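Local coordinates for DNA mismatch repair protein MUTS (PDB 1EWQ), which binds mismatched DNA, taking part in mismatch repair and probably in the recognition step, and has a weak ATPase activity, at residues E383-E388 with E402-D407. Sequence-based numbering, arbitrary orientation.
Sequences EAALVE and EGYDPD
Ala385 and Tyr404 bring the two chain segments together, their CA atoms 5.9 Å apart, where helix 376-385 ends and the chain runs up to the start of helix 406-433; no hydrogen bond joins 383-388 to 402-407. The contact is a CH-pi one: Ala385 CB sits over one face of the Tyr404 ring, 3.7 Å from its centroid and 16° off the ring normal, displaced somewhat toward the rim, with CZ and CE1 as its nearest ring atoms. Ala385 CA lies over the same face, 3.5 Å from Tyr404 CD1, which places the ring against backbone as well as methyl group. With CG anti to the backbone N (chi1 -176°), the tyrosine side chain reaches across to the last turn of the helix. There Ala384 O approaches the ring obliquely, 3.0 Å from Tyr404 CD1, while Ala384 CB makes a looser apolar contact with that carbon at 4.4 Å. An alanine in place of Tyr404 would remove the whole ring and would probably leave the Ala385 methyl without its aromatic partner, opening a gap beside the helix end. Leu386, the first residue to depart from helical backbone angles, marks the end of that helix, whereas Asp405 is the N-cap of helix 406-433, its OD1 accepting a hydrogen bond from Leu408 N. Within the MutS domain III region, the contact thus joins one helix's C-terminal end to the lead-in of the next, against helix 479-511: Ala385 touches its Val506, Tyr404 its Val502, and Asp405 forms a salt bridge with its Arg498.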
loop_
_atom_site.group_PDB
_atom_site.type_symbol
_atom_site.label_atom_id
_atom_site.label_comp_id
_atom_site.label_asym_id
_atom_site.label_seq_id
_atom_site.Cartn_x
_atom_site.Cartn_y
_atom_site.Cartn_z
ATOM N N GLU C 383 -4.465 4.129 44.461
ATOM C CA GLU C 383 -3.551 5.213 44.809
ATOM C C GLU C 383 -2.548 4.779 45.878
ATOM O O GLU C 383 -1.382 5.170 45.842
ATOM C CB GLU C 383 -4.337 6.424 45.327
ATOM C CG GLU C 383 -5.046 7.235 44.251
ATOM C CD GLU C 383 -5.943 8.316 44.833
ATOM O OE1 GLU C 383 -5.436 9.212 45.540
ATOM O OE2 GLU C 383 -7.164 8.267 44.590
ATOM N N ALA C 384 -3.016 3.977 46.829
ATOM C CA ALA C 384 -2.184 3.496 47.929
ATOM C C ALA C 384 -1.345 2.277 47.569
ATOM O O ALA C 384 -0.384 1.955 48.264
ATOM C CB ALA C 384 -3.061 3.165 49.121
ATOM N N ALA C 385 -1.707 1.597 46.486
ATOM C CA ALA C 385 -0.986 0.402 46.081
ATOM C C ALA C 385 0.085 0.600 45.016
ATOM O O ALA C 385 1.175 0.038 45.118
ATOM C CB ALA C 385 -1.973 -0.655 45.610
ATOM N N LEU C 386 -0.215 1.402 44.003
ATOM C CA LEU C 386 0.723 1.589 42.902
ATOM C C LEU C 386 1.556 2.858 42.947
ATOM O O LEU C 386 1.086 3.910 43.393
ATOM C CB LEU C 386 -0.045 1.547 41.579
ATOM C CG LEU C 386 -1.119 0.459 41.456
ATOM C CD1 LEU C 386 -1.852 0.624 40.139
ATOM C CD2 LEU C 386 -0.479 -0.917 41.558
ATOM N N VAL C 387 2.799 2.751 42.479
ATOM C CA VAL C 387 3.689 3.903 42.430
ATOM C C VAL C 387 3.045 4.900 41.479
ATOM O O VAL C 387 2.189 4.524 40.676
ATOM C CB VAL C 387 5.089 3.528 41.897
ATOM C CG1 VAL C 387 5.768 2.558 42.860
ATOM C CG2 VAL C 387 4.974 2.926 40.500
ATOM N N GLU C 388 3.453 6.164 41.568
ATOM C CA GLU C 388 2.891 7.206 40.719
ATOM C C GLU C 388 2.884 6.857 39.225
ATOM O O GLU C 388 1.861 7.016 38.563
ATOM C CB GLU C 388 3.628 8.527 40.951
ATOM C CG GLU C 388 3.084 9.690 40.128
ATOM C CD GLU C 388 3.750 11.010 40.470
ATOM O OE1 GLU C 388 4.968 11.008 40.730
ATOM O OE2 GLU C 388 3.060 12.051 40.468
ATOM N N GLU C 402 6.209 1.465 48.557
ATOM C CA GLU C 402 6.710 1.112 49.872
ATOM C C GLU C 402 5.677 1.386 50.952
ATOM O O GLU C 402 4.996 2.416 50.942
ATOM C CB GLU C 402 7.997 1.878 50.172
ATOM C CG GLU C 402 9.207 1.298 49.464
ATOM C CD GLU C 402 10.450 2.139 49.643
ATOM O OE1 GLU C 402 10.814 2.422 50.810
ATOM O OE2 GLU C 402 11.065 2.515 48.614
ATOM N N GLY C 403 5.559 0.438 51.877
ATOM C CA GLY C 403 4.609 0.574 52.966
ATOM C C GLY C 403 3.225 0.014 52.681
ATOM O O GLY C 403 2.356 0.044 53.553
ATOM N N TYR C 404 3.001 -0.502 51.477
ATOM C CA TYR C 404 1.689 -1.044 51.151
ATOM C C TYR C 404 1.531 -2.467 51.680
ATOM O O TYR C 404 0.607 -2.760 52.443
ATOM C CB TYR C 404 1.456 -1.038 49.634
ATOM C CG TYR C 404 0.066 -1.498 49.249
ATOM C CD1 TYR C 404 -1.046 -0.682 49.459
ATOM C CD2 TYR C 404 -0.147 -2.778 48.747
ATOM C CE1 TYR C 404 -2.335 -1.132 49.182
ATOM C CE2 TYR C 404 -1.429 -3.238 48.471
ATOM C CZ TYR C 404 -2.516 -2.412 48.691
ATOM O OH TYR C 404 -3.777 -2.881 48.426
ATOM N N ASP C 405 2.433 -3.350 51.266
ATOM C CA ASP C 405 2.385 -4.743 51.689
ATOM C C ASP C 405 3.577 -5.069 52.586
ATOM O O ASP C 405 4.720 -5.065 52.135
ATOM C CB ASP C 405 2.380 -5.647 50.463
ATOM C CG ASP C 405 2.327 -7.116 50.821
ATOM O OD1 ASP C 405 3.353 -7.805 50.651
ATOM O OD2 ASP C 405 1.258 -7.581 51.273
ATOM N N PRO C 406 3.317 -5.372 53.871
ATOM C CA PRO C 406 4.366 -5.697 54.847
ATOM C C PRO C 406 5.330 -6.808 54.438
ATOM O O PRO C 406 6.535 -6.694 54.654
ATOM C CB PRO C 406 3.576 -6.020 56.118
ATOM C CG PRO C 406 2.248 -6.489 55.595
ATOM C CD PRO C 406 1.974 -5.554 54.451
ATOM N N ASP C 407 4.807 -7.877 53.848
ATOM C CA ASP C 407 5.638 -8.992 53.392
ATOM C C ASP C 407 6.693 -8.425 52.433
ATOM O O ASP C 407 7.898 -8.672 52.592
ATOM C CB ASP C 407 4.766 -10.021 52.660
ATOM C CG ASP C 407 5.493 -11.340 52.385
ATOM O OD1 ASP C 407 6.691 -11.309 52.022
ATOM O OD2 ASP C 407 4.851 -12.409 52.518
#